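Cyclodipeptide synthase, BtCDPS (Bacillus thermoamylovorans, PDB 6ZTU) probably acts as an aminoacyltransferase that, as in other cyclodipeptide synthases, joins two aminoacyl groups taken from charged tRNAs into a cyclic dipeptide. Local coordinates at residues 68-74 with 172-176; 143-147 with 177-181; 60-66 with 109-114; 181-185 with 203-207; 34-38 with 85-89. All coordinates share one frame. Numbering follows the deposited sequence.

Interaction 1 of 5, residues 68-74 with 172-176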
# COMPACT_ATOMS: atom_id res chain seq x y z
N ALA A 68 -3.37 8.73 7.18
CA ALA A 68 -2.05 9.22 6.82
C ALA A 68 -1.62 10.36 7.74
O ALA A 68 -0.42 10.55 7.96
CB ALA A 68 -2.02 9.68 5.36
N LYS A 69 -2.58 11.12 8.29
CA LYS A 69 -2.23 12.18 9.23
C LYS A 69 -1.56 11.63 10.48
O LYS A 69 -0.72 12.31 11.09
CB LYS A 69 -3.47 13.01 9.59
CG LYS A 69 -4.44 12.36 10.55
CD LYS A 69 -5.66 13.25 10.77
CE LYS A 69 -6.18 13.19 12.20
NZ LYS A 69 -5.74 11.96 12.94
N ASN A 70 -1.89 10.39 10.87
CA ASN A 70 -1.29 9.79 12.07
C ASN A 70 0.21 9.68 11.94
O ASN A 70 0.93 9.78 12.94
CB ASN A 70 -1.88 8.41 12.34
CG ASN A 70 -3.33 8.47 12.73
OD1 ASN A 70 -4.10 9.22 12.14
ND2 ASN A 70 -3.72 7.68 13.73
N LEU A 71 0.71 9.44 10.72
CA LEU A 71 2.14 9.32 10.51
C LEU A 71 2.84 10.63 10.83
O LEU A 71 3.94 10.64 11.39
CB LEU A 71 2.43 8.89 9.06
CG LEU A 71 1.79 7.59 8.58
CD1 LEU A 71 2.19 7.34 7.14
CD2 LEU A 71 2.20 6.40 9.46
N LEU A 72 2.20 11.75 10.49
CA LEU A 72 2.77 13.05 10.82
C LEU A 72 2.54 13.41 12.29
O LEU A 72 3.46 13.88 12.97
CB LEU A 72 2.20 14.12 9.89
CG LEU A 72 2.37 13.90 8.38
CD1 LEU A 72 1.65 14.98 7.58
CD2 LEU A 72 3.84 13.83 7.97
N GLU A 73 1.33 13.15 12.81
CA GLU A 73 1.04 13.44 14.21
C GLU A 73 1.98 12.71 15.14
O GLU A 73 2.31 13.20 16.23
CB GLU A 73 -0.41 13.07 14.52
CG GLU A 73 -1.42 13.95 13.81
CD GLU A 73 -2.83 13.53 14.07
OE1 GLU A 73 -3.08 12.33 14.31
OE2 GLU A 73 -3.72 14.41 14.06
N ALA A 74 2.43 11.51 14.75
CA ALA A 74 3.36 10.77 15.60
C ALA A 74 4.76 11.36 15.54
O ALA A 74 5.52 11.27 16.51
CB ALA A 74 3.39 9.30 15.19
N HIS A 172 -0.06 5.13 17.75
CA HIS A 172 -0.81 6.11 16.97
C HIS A 172 -0.68 5.84 15.48
O HIS A 172 -1.68 5.82 14.75
CB HIS A 172 -0.33 7.53 17.29
CG HIS A 172 -1.24 8.60 16.77
ND1 HIS A 172 -2.55 8.73 17.18
CD2 HIS A 172 -1.03 9.59 15.87
CE1 HIS A 172 -3.10 9.76 16.57
NE2 HIS A 172 -2.20 10.30 15.77
N ALA A 173 0.55 5.60 15.00
CA ALA A 173 0.78 5.33 13.59
C ALA A 173 0.27 3.96 13.15
O ALA A 173 0.06 3.76 11.95
CB ALA A 173 2.26 5.45 13.27
N VAL A 174 0.10 3.00 14.07
CA VAL A 174 -0.37 1.69 13.62
C VAL A 174 -1.82 1.75 13.14
O VAL A 174 -2.28 0.85 12.43
CB VAL A 174 -0.16 0.62 14.71
CG1 VAL A 174 -1.29 0.64 15.73
CG2 VAL A 174 -0.01 -0.79 14.09
N LYS A 175 -2.55 2.82 13.48
CA LYS A 175 -3.88 2.99 12.91
C LYS A 175 -3.82 3.08 11.40
O LYS A 175 -4.74 2.61 10.71
CB LYS A 175 -4.55 4.22 13.52
CG LYS A 175 -4.92 4.00 14.98
CD LYS A 175 -5.35 5.29 15.66
CE LYS A 175 -5.56 5.05 17.14
NZ LYS A 175 -6.44 3.86 17.35
N TYR A 176 -2.75 3.68 10.86
CA TYR A 176 -2.51 3.69 9.42
C TYR A 176 -2.32 2.28 8.89
O TYR A 176 -2.91 1.89 7.87
CB TYR A 176 -1.29 4.56 9.14
CG TYR A 176 -0.86 4.61 7.69
CD1 TYR A 176 -1.37 5.57 6.83
CD2 TYR A 176 0.08 3.72 7.20
CE1 TYR A 176 -0.99 5.61 5.50
CE2 TYR A 176 0.46 3.76 5.88
CZ TYR A 176 -0.08 4.71 5.04
OH TYR A 176 0.32 4.76 3.73
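Start at His172, where the two helical segments, running nearly antiparallel (157°) with axes 7.5 Å apart, are tied by polar bonds. Its ring NE2 donates to Glu73 OE1 at 2.7 Å, a His-carboxylate hydrogen bond; Lys69 NZ makes a salt bridge to that same OE1 at 3.0 Å, while the other carboxylate oxygen of Glu73 goes to Thr79. The backbone His172 O receives Asn70 ND2 at 2.9 Å, and this amide also lies over one face of the imidazole. Ala173, a small residue, lets the backbones come close: its CA is 5.1 Å from the CA of Asn70, and its CB meets Leu71 CD2 at 3.9 Å. Lys175 lends only its aliphatic part, CD lying 3.5 Å from Asn70 ND2. Tyr176 continues the apolar packing begun at Ala173, with Leu71 CD1 in a CH-pi contact 3.9 Å above the ring centroid. Tyr176 then reaches the diol pocket and meets Phe113 edge-to-face, while helix 137-157 packs against Leu71, Ala74 and Ala173, and helix 79-103 against Ala68 and Leu72.

Interaction 2 of 5, residues 143-147 with 177-181. With 0RE ((2S)-hexane-1,2-diol), chain B.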
# COMPACT_ATOMS: atom_id res chain seq x y z
N CYS A 143 2.40 -5.99 13.31
CA CYS A 143 1.77 -4.73 12.91
C CYS A 143 2.53 -3.54 13.46
O CYS A 143 2.73 -2.54 12.76
CB CYS A 143 0.31 -4.67 13.36
SG CYS A 143 -0.78 -5.85 12.52
N LEU A 144 2.95 -3.61 14.73
CA LEU A 144 3.73 -2.52 15.30
C LEU A 144 5.07 -2.36 14.61
O LEU A 144 5.61 -1.25 14.52
CB LEU A 144 3.92 -2.75 16.80
CG LEU A 144 2.61 -2.63 17.60
CD1 LEU A 144 2.73 -3.14 19.04
CD2 LEU A 144 2.09 -1.19 17.59
N ALA A 145 5.65 -3.46 14.11
CA ALA A 145 6.87 -3.36 13.32
C ALA A 145 6.62 -2.64 12.00
O ALA A 145 7.47 -1.86 11.54
CB ALA A 145 7.46 -4.74 13.07
N MET A 146 5.48 -2.90 11.35
CA MET A 146 5.13 -2.13 10.17
C MET A 146 4.99 -0.65 10.52
O MET A 146 5.37 0.22 9.73
CB MET A 146 3.82 -2.63 9.55
CG MET A 146 3.97 -3.86 8.70
SD MET A 146 2.44 -4.22 7.80
CE MET A 146 2.46 -2.92 6.56
N SER A 147 4.44 -0.37 11.69
CA SER A 147 4.30 1.01 12.16
C SER A 147 5.67 1.64 12.37
O SER A 147 5.93 2.77 11.95
CB SER A 147 3.49 1.03 13.46
OG SER A 147 3.37 2.35 13.95
N VAL A 177 -1.46 1.51 9.55
CA VAL A 177 -1.17 0.13 9.13
C VAL A 177 -2.46 -0.68 9.09
O VAL A 177 -2.74 -1.39 8.11
CB VAL A 177 -0.14 -0.50 10.08
CG1 VAL A 177 0.03 -1.99 9.79
CG2 VAL A 177 1.19 0.21 9.96
N LEU A 178 -3.25 -0.61 10.16
CA LEU A 178 -4.44 -1.44 10.23
C LEU A 178 -5.45 -1.05 9.16
O LEU A 178 -6.14 -1.92 8.61
CB LEU A 178 -5.07 -1.36 11.63
CG LEU A 178 -4.13 -1.79 12.77
CD1 LEU A 178 -4.80 -1.68 14.13
CD2 LEU A 178 -3.58 -3.20 12.56
N ALA A 179 -5.55 0.25 8.84
CA ALA A 179 -6.49 0.71 7.83
C ALA A 179 -6.08 0.31 6.41
O ALA A 179 -6.96 0.12 5.55
CB ALA A 179 -6.64 2.24 7.90
N GLU A 180 -4.77 0.21 6.13
CA GLU A 180 -4.33 -0.17 4.78
C GLU A 180 -4.28 -1.68 4.60
O GLU A 180 -4.38 -2.18 3.47
CB GLU A 180 -2.95 0.41 4.47
CG GLU A 180 -1.82 -0.16 5.35
CD GLU A 180 -0.41 0.28 4.95
OE1 GLU A 180 -0.22 0.82 3.84
OE2 GLU A 180 0.52 0.08 5.77
N LEU A 181 -4.11 -2.43 5.69
CA LEU A 181 -3.91 -3.88 5.57
C LEU A 181 -5.01 -4.62 4.82
O LEU A 181 -4.67 -5.58 4.12
CB LEU A 181 -3.73 -4.50 6.96
CG LEU A 181 -2.28 -4.55 7.45
CD1 LEU A 181 -2.25 -5.13 8.86
CD2 LEU A 181 -1.41 -5.40 6.51
O01 0RE B . 2.10 0.59 2.21
C02 0RE B . 2.65 0.90 0.97
C03 0RE B . 1.65 0.54 -0.12
O04 0RE B . 1.69 -0.85 -0.36
C05 0RE B . 0.26 0.96 0.34
C06 0RE B . 0.22 2.47 0.56
C07 0RE B . -1.13 2.83 1.16
C08 0RE B . -1.86 3.65 0.11
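This is a helix-helix crossing inside the cyclodipeptide synthase fold, a Rossmann-like domain of the HUP clan: a turn of helix 137-157 lies across a turn of helix 167-191 at 108°, their axes 10.5 Å apart. No hydrogen bond links the two, so side chains fill the gap. Cys143 comes first, where SG rests against two leucines, 3.9 Å from Leu178 CD2 and 4.0 Å from Leu181 CD1; Val129 of helix 120-135 touches both leucines as well. One turn on comes Met146, whose side chain lies along the partner helix. Its SD sits 3.8 Å from Val177 CG1 and 4.2 Å from Leu181 CD2, while CE extends to 3.7 Å from Glu180 OE2. Ser147 ends the segment where the backbones come nearest, 6.3 Å between its CA and the CA of Val177; Val177 CG2 rests 3.7 Å from Ser147 N, and the serine hydroxyl is engaged with Leu170 O. The same turn of helix 167-191 thus meets helix 137-157 through Val177 and Leu181 and turns an acid into the ligand pocket: O01 of the bound hexanediol donates a hydrogen bond to Glu180 OE1 at 2.8 Å.

Interaction 3 of 5, residues 60-66 with 109-114. With 0RE ((2S)-hexane-1,2-diol), chain B.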
# COMPACT_ATOMS: atom_id res chain seq x y z
N THR A 60 -5.50 -0.24 -11.11
CA THR A 60 -6.06 0.64 -10.09
C THR A 60 -4.92 1.21 -9.27
O THR A 60 -3.89 0.55 -9.06
CB THR A 60 -7.04 -0.13 -9.17
OG1 THR A 60 -8.06 -0.75 -9.96
CG2 THR A 60 -7.69 0.81 -8.14
N VAL A 61 -5.08 2.46 -8.83
CA VAL A 61 -4.10 3.14 -7.97
C VAL A 61 -4.71 3.30 -6.58
O VAL A 61 -5.83 3.80 -6.45
CB VAL A 61 -3.71 4.50 -8.57
CG1 VAL A 61 -2.86 5.31 -7.61
CG2 VAL A 61 -2.98 4.30 -9.89
N LEU A 62 -3.96 2.91 -5.55
CA LEU A 62 -4.38 3.06 -4.16
C LEU A 62 -3.54 4.15 -3.50
O LEU A 62 -2.31 4.05 -3.44
CB LEU A 62 -4.22 1.76 -3.38
CG LEU A 62 -4.75 1.80 -1.94
CD1 LEU A 62 -6.29 1.88 -1.92
CD2 LEU A 62 -4.24 0.59 -1.16
N LEU A 63 -4.22 5.17 -2.97
CA LEU A 63 -3.61 6.26 -2.23
C LEU A 63 -3.96 6.16 -0.75
O LEU A 63 -4.89 5.47 -0.35
CB LEU A 63 -4.08 7.61 -2.77
CG LEU A 63 -3.98 7.83 -4.28
CD1 LEU A 63 -4.44 9.25 -4.62
CD2 LEU A 63 -2.56 7.59 -4.76
N ALA A 64 -3.23 6.92 0.07
CA ALA A 64 -3.45 6.87 1.51
C ALA A 64 -4.76 7.56 1.89
O ALA A 64 -5.12 8.60 1.33
CB ALA A 64 -2.28 7.52 2.25
N GLY A 65 -5.45 6.97 2.87
CA GLY A 65 -6.66 7.52 3.43
C GLY A 65 -6.39 8.39 4.63
O GLY A 65 -5.27 8.86 4.85
N ASP A 66 -7.44 8.58 5.45
CA ASP A 66 -7.43 9.59 6.51
C ASP A 66 -6.28 9.37 7.49
O ASP A 66 -5.70 10.33 8.00
CB ASP A 66 -8.75 9.58 7.27
CG ASP A 66 -9.94 9.80 6.37
OD1 ASP A 66 -9.79 10.48 5.34
OD2 ASP A 66 -11.04 9.31 6.72
N ASP A 109 -9.02 5.07 -12.34
CA ASP A 109 -9.43 4.21 -11.23
C ASP A 109 -8.47 4.44 -10.07
O ASP A 109 -7.47 3.73 -9.91
CB ASP A 109 -9.45 2.76 -11.68
CG ASP A 109 -10.52 1.96 -10.97
OD1 ASP A 109 -11.67 2.45 -10.87
OD2 ASP A 109 -10.21 0.84 -10.52
N ILE A 110 -8.78 5.44 -9.25
CA ILE A 110 -7.93 5.88 -8.14
C ILE A 110 -8.79 6.00 -6.89
O ILE A 110 -9.82 6.68 -6.92
CB ILE A 110 -7.26 7.24 -8.43
CG1 ILE A 110 -6.55 7.23 -9.79
CG2 ILE A 110 -6.30 7.62 -7.28
CD1 ILE A 110 -6.00 8.59 -10.19
N TYR A 111 -8.37 5.35 -5.81
CA TYR A 111 -9.09 5.39 -4.54
C TYR A 111 -8.09 5.59 -3.40
O TYR A 111 -6.90 5.30 -3.55
CB TYR A 111 -9.87 4.09 -4.29
CG TYR A 111 -10.72 3.70 -5.46
CD1 TYR A 111 -10.23 2.89 -6.48
CD2 TYR A 111 -12.02 4.17 -5.57
CE1 TYR A 111 -11.01 2.57 -7.57
CE2 TYR A 111 -12.80 3.85 -6.65
CZ TYR A 111 -12.30 3.05 -7.65
OH TYR A 111 -13.10 2.74 -8.73
N THR A 112 -8.58 6.11 -2.28
CA THR A 112 -7.84 6.02 -1.02
C THR A 112 -8.35 4.83 -0.22
O THR A 112 -9.46 4.33 -0.44
CB THR A 112 -7.95 7.29 -0.16
OG1 THR A 112 -9.16 7.25 0.62
CG2 THR A 112 -7.94 8.55 -1.01
N PHE A 113 -7.53 4.38 0.74
CA PHE A 113 -8.03 3.25 1.51
C PHE A 113 -9.14 3.64 2.49
O PHE A 113 -9.65 2.77 3.19
CB PHE A 113 -6.89 2.49 2.23
CG PHE A 113 -6.05 3.29 3.22
CD1 PHE A 113 -6.61 3.84 4.37
CD2 PHE A 113 -4.68 3.39 3.04
CE1 PHE A 113 -5.82 4.54 5.29
CE2 PHE A 113 -3.88 4.08 3.96
CZ PHE A 113 -4.45 4.65 5.08
N SER A 114 -9.57 4.91 2.52
CA SER A 114 -10.73 5.33 3.29
C SER A 114 -12.02 5.35 2.47
O SER A 114 -13.07 5.73 3.00
CB SER A 114 -10.51 6.73 3.87
OG SER A 114 -9.44 6.72 4.81
O01 0RE B . 2.10 0.59 2.21
C02 0RE B . 2.65 0.90 0.97
C03 0RE B . 1.65 0.54 -0.12
O04 0RE B . 1.69 -0.85 -0.36
C05 0RE B . 0.26 0.96 0.34
C06 0RE B . 0.22 2.47 0.56
C07 0RE B . -1.13 2.83 1.16
C08 0RE B . -1.86 3.65 0.11
O HOH W 1 -9.65 9.92 1.94
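Gly65 has the ring of Phe113 lying flat against it, the oddest feature of this otherwise regular parallel strand pair. Its CA makes a CH-pi contact, 3.9 Å from the ring centroid, and sits 3.2 Å from Ser114 OG; a CB here would collide with both residues. Before this point, strands 58-63 and 110-112 pair in parallel register, Val61 with Ile110, Leu62 with Tyr111 and Leu63 with Thr112. The hydrogen bonds alternate: Val61 N to Asp109 O (2.9 Å), Tyr111 N to Val61 O (3.0 Å), Leu63 N to Tyr111 O (2.7 Å) and Phe113 N to Leu63 O (3.1 Å). At the start, Thr60 OG1 donates to Asp109 OD2 at 2.7 Å, and Tyr111 OH donates to Asp109 OD1 at 2.6 Å. Past the strands, Asp66 N donates to Ser114 OG at 2.8 Å, while Ser114 N bonds to Thr112 OG1 at 3.0 Å in an ST turn. The link between the strands runs through helix 68-74 and the long helix 79-103, the latter packing on Val61, Leu63 and Ile110: a beta-alpha-beta crossover at the edge of a Rossmann-like sheet. At the C-terminal end of strand 58-63, the Leu62-Ala64 backbone meets the diol's alkyl tail, Leu63 C lying 3.4 Å from C08, with the Phe113 ring edge near C07. The pairing bonds and the Asp66-Ser114 bond thus fix the backbone forming this wall.

Interaction 4 of 5, residues 181-185 with 203-207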
# COMPACT_ATOMS: atom_id res chain seq x y z
N LEU A 181 -4.11 -2.43 5.69
CA LEU A 181 -3.91 -3.88 5.57
C LEU A 181 -5.01 -4.62 4.82
O LEU A 181 -4.67 -5.58 4.12
CB LEU A 181 -3.73 -4.50 6.96
CG LEU A 181 -2.28 -4.55 7.45
CD1 LEU A 181 -2.25 -5.13 8.86
CD2 LEU A 181 -1.41 -5.40 6.51
N PRO A 182 -6.31 -4.28 4.91
CA PRO A 182 -7.28 -5.07 4.15
C PRO A 182 -6.98 -5.14 2.66
O PRO A 182 -7.35 -6.13 2.02
CB PRO A 182 -8.62 -4.37 4.42
CG PRO A 182 -8.43 -3.74 5.77
CD PRO A 182 -6.99 -3.26 5.75
N PHE A 183 -6.30 -4.13 2.09
CA PHE A 183 -5.97 -4.19 0.67
C PHE A 183 -4.80 -5.13 0.39
O PHE A 183 -4.76 -5.73 -0.68
CB PHE A 183 -5.68 -2.79 0.12
CG PHE A 183 -6.92 -1.98 -0.04
CD1 PHE A 183 -7.69 -2.13 -1.19
CD2 PHE A 183 -7.36 -1.15 0.97
CE1 PHE A 183 -8.87 -1.42 -1.33
CE2 PHE A 183 -8.54 -0.44 0.82
CZ PHE A 183 -9.28 -0.59 -0.33
N PHE A 184 -3.86 -5.27 1.34
CA PHE A 184 -2.83 -6.29 1.23
C PHE A 184 -3.43 -7.69 1.27
O PHE A 184 -2.92 -8.62 0.63
CB PHE A 184 -1.83 -6.20 2.40
CG PHE A 184 -0.94 -4.98 2.40
CD1 PHE A 184 -1.45 -3.70 2.59
CD2 PHE A 184 0.45 -5.13 2.30
CE1 PHE A 184 -0.61 -2.60 2.65
CE2 PHE A 184 1.30 -4.02 2.36
CZ PHE A 184 0.77 -2.75 2.54
N LEU A 185 -4.47 -7.88 2.08
CA LEU A 185 -5.03 -9.20 2.33
C LEU A 185 -6.08 -9.60 1.31
O LEU A 185 -6.18 -10.77 0.94
CB LEU A 185 -5.67 -9.25 3.72
CG LEU A 185 -4.72 -9.00 4.90
CD1 LEU A 185 -5.51 -8.82 6.18
CD2 LEU A 185 -3.74 -10.17 5.00
N PRO A 203 9.91 -5.27 0.09
CA PRO A 203 9.31 -6.51 0.60
C PRO A 203 8.31 -6.21 1.70
O PRO A 203 8.35 -5.17 2.36
CB PRO A 203 10.51 -7.30 1.15
CG PRO A 203 11.71 -6.67 0.54
CD PRO A 203 11.37 -5.23 0.28
N TRP A 204 7.39 -7.15 1.90
CA TRP A 204 6.39 -7.08 2.96
C TRP A 204 6.66 -8.23 3.93
O TRP A 204 6.23 -9.36 3.70
CB TRP A 204 4.99 -7.13 2.36
CG TRP A 204 3.87 -7.08 3.36
CD1 TRP A 204 3.84 -6.40 4.55
CD2 TRP A 204 2.62 -7.77 3.26
NE1 TRP A 204 2.64 -6.62 5.18
CE2 TRP A 204 1.87 -7.46 4.41
CE3 TRP A 204 2.05 -8.61 2.29
CZ2 TRP A 204 0.60 -7.97 4.63
CZ3 TRP A 204 0.78 -9.11 2.51
CH2 TRP A 204 0.08 -8.80 3.68
N LYS A 205 7.36 -7.91 5.03
CA LYS A 205 7.81 -8.94 5.98
C LYS A 205 6.63 -9.67 6.62
O LYS A 205 6.66 -10.89 6.77
CB LYS A 205 8.69 -8.29 7.05
CG LYS A 205 9.35 -9.25 8.03
CD LYS A 205 9.73 -10.58 7.37
CE LYS A 205 9.94 -11.67 8.41
NZ LYS A 205 9.65 -13.03 7.87
N LEU A 206 5.60 -8.92 7.05
CA LEU A 206 4.43 -9.57 7.61
C LEU A 206 3.78 -10.48 6.58
O LEU A 206 3.27 -11.56 6.93
CB LEU A 206 3.43 -8.51 8.10
CG LEU A 206 2.04 -8.98 8.50
CD1 LEU A 206 2.09 -10.10 9.53
CD2 LEU A 206 1.27 -7.77 9.04
N GLY A 207 3.80 -10.09 5.30
CA GLY A 207 3.27 -10.96 4.27
C GLY A 207 4.01 -12.27 4.19
O GLY A 207 3.40 -13.32 3.98
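An aromatic and aliphatic packing contact, deep in the chain, joins helix 167-191 to the start of helix 205-211, the short helix that follows strand 196-200 in this Rossmann-like fold. Trp204, at the N-cap position of that helix, provides most of its side of the contact. Phe184 turns its edge toward the indole face in an edge-to-face pair, with the centroids of the phenyl and five-membered rings 4.7 Å apart and the planes at 55°. The two leucines one turn apart on helix 167-191 fill in around the six-membered part of the indole: Leu181 CD2 comes to 3.8 Å from Trp204 CZ2, and Leu185 CD2 reaches its edge at 4.3 Å from CH2. Leu206 adds a looser touch, its CD2 4.4 Å from Leu181 CD2. Met146 of helix 137-157 and Tyr225 of strand 223-229 also pack on the tryptophan. Phe184 belongs to the pocket of the bound hexanediol, so this packing backs one of its walls. The tightest approach is between Phe184 CD2 and Trp204 CE2, at 3.4 Å.

Interaction 5 of 5, residues 34-38 with 85-89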
# COMPACT_ATOMS: atom_id res chain seq x y z
N SER A 34 2.73 5.42 -1.59
CA SER A 34 2.95 5.70 -0.18
C SER A 34 3.09 7.20 0.04
O SER A 34 3.82 7.86 -0.70
CB SER A 34 4.20 4.97 0.32
OG SER A 34 4.22 4.91 1.73
N PRO A 35 2.41 7.78 1.04
CA PRO A 35 2.51 9.22 1.27
C PRO A 35 3.79 9.61 1.99
O PRO A 35 4.32 8.86 2.81
CB PRO A 35 1.28 9.52 2.13
CG PRO A 35 1.10 8.26 2.93
CD PRO A 35 1.47 7.14 1.97
N PHE A 36 4.27 10.82 1.68
CA PHE A 36 5.46 11.39 2.31
C PHE A 36 6.68 10.50 2.07
O PHE A 36 7.51 10.27 2.96
CB PHE A 36 5.23 11.64 3.80
CG PHE A 36 3.88 12.21 4.08
CD1 PHE A 36 3.49 13.41 3.52
CD2 PHE A 36 2.97 11.53 4.88
CE1 PHE A 36 2.24 13.94 3.76
CE2 PHE A 36 1.71 12.06 5.13
CZ PHE A 36 1.35 13.26 4.56
N ASN A 37 6.78 10.00 0.85
CA ASN A 37 7.85 9.11 0.43
C ASN A 37 8.41 9.66 -0.87
O ASN A 37 7.70 9.71 -1.88
CB ASN A 37 7.33 7.67 0.25
CG ASN A 37 8.41 6.69 -0.13
OD1 ASN A 37 9.37 7.04 -0.83
ND2 ASN A 37 8.27 5.46 0.31
N SER A 38 9.68 10.06 -0.86
CA SER A 38 10.26 10.76 -2.01
C SER A 38 10.31 9.89 -3.26
O SER A 38 10.43 10.44 -4.36
CB SER A 38 11.67 11.25 -1.67
OG SER A 38 12.37 10.28 -0.90
N LYS A 85 -1.19 18.83 5.24
CA LYS A 85 -0.15 18.17 4.47
C LYS A 85 -0.68 16.92 3.77
O LYS A 85 -0.31 16.65 2.63
CB LYS A 85 1.04 17.83 5.36
CG LYS A 85 1.74 19.06 5.92
CD LYS A 85 2.97 18.71 6.73
CE LYS A 85 4.08 18.16 5.84
NZ LYS A 85 5.36 18.02 6.58
N VAL A 86 -1.59 16.19 4.42
CA VAL A 86 -2.19 15.02 3.79
C VAL A 86 -3.00 15.43 2.56
O VAL A 86 -2.80 14.89 1.46
CB VAL A 86 -3.06 14.24 4.79
CG1 VAL A 86 -3.84 13.13 4.09
CG2 VAL A 86 -2.19 13.66 5.90
N ARG A 87 -3.93 16.38 2.73
CA ARG A 87 -4.75 16.81 1.60
C ARG A 87 -3.89 17.21 0.40
O ARG A 87 -4.20 16.86 -0.74
CB ARG A 87 -5.65 17.98 2.01
CG ARG A 87 -6.83 17.60 2.90
CD ARG A 87 -7.73 18.81 3.16
NE ARG A 87 -7.73 19.20 4.57
CZ ARG A 87 -7.20 20.33 5.03
NH1 ARG A 87 -6.62 21.19 4.20
NH2 ARG A 87 -7.24 20.60 6.33
N LYS A 88 -2.80 17.92 0.66
CA LYS A 88 -1.91 18.36 -0.42
C LYS A 88 -1.17 17.19 -1.05
O LYS A 88 -0.99 17.14 -2.27
CB LYS A 88 -0.92 19.38 0.13
CG LYS A 88 0.05 19.91 -0.89
CD LYS A 88 1.44 20.01 -0.30
CE LYS A 88 2.14 21.27 -0.77
NZ LYS A 88 3.63 21.14 -0.69
N GLU A 89 -0.70 16.25 -0.23
CA GLU A 89 0.02 15.09 -0.76
C GLU A 89 -0.89 14.21 -1.60
O GLU A 89 -0.51 13.78 -2.70
CB GLU A 89 0.64 14.30 0.40
CG GLU A 89 1.39 13.04 0.01
CD GLU A 89 2.80 13.31 -0.46
OE1 GLU A 89 3.10 14.48 -0.78
OE2 GLU A 89 3.60 12.36 -0.52
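Phe36 and Glu89 carry this contact, burying 90 and 70 Å² in it. Phe36 sits in the loop after strand 28-32 with positive phi (60°), a left-handed backbone conformation. Its NH donates to Glu89 OE2 at 2.8 Å, so the carboxylate of a helix residue holds the loop backbone; the same oxygen also makes a salt bridge to Arg92. The phenyl group meanwhile points edge-on into helix 79-103: CE1 is 3.7 Å from Glu89 CB, and the ring edge meets Val86, with Phe36 CZ 3.8 Å from Val86 CG2. Lys85, the third-largest contributor at 20 Å², borders the same edge through its backbone, Lys85 O lying 3.9 Å from Phe36 CE1. Pro35, just before, rests its CB 4.1 Å from Glu89 CG. The loop leads from strand 28-32 to helix 42-55, near the diol pocket. Helix 68-74 joins the packing, with Leu72 touching both Phe36 and Lys85, while Arg154 of helix 137-157 binds Pro35 O and Ala64, beyond strand 58-63, packs on Pro35.

How the interactions relate
Helix 167-191 is common to interactions 1, 2 and 4: residues 172-176, 177-181 and 181-185 are successive turns facing helix 68-74, helix 137-157 and the start of helix 205-211, and interactions 2 and 4 share Leu181. Their centres lie 10 Å (1 and 2) and 9 Å (2 and 4) apart. Interaction 3 pairs two parallel strands; interaction 5, 12 Å away, sets the loop after strand 28-32 on helix 79-103. They touch through Ala64 and Pro35. Tyr176 and Phe113 join the two groups: Tyr176 meets Phe113 and Pro35, and Phe113 touches Ala179, Glu180 and Phe183. Along the chain, interactions 1, 3 and 5 cross one another, whereas 3 and 5 close before 4 opens. Residues from interactions 1 to 4 together line the diol pocket.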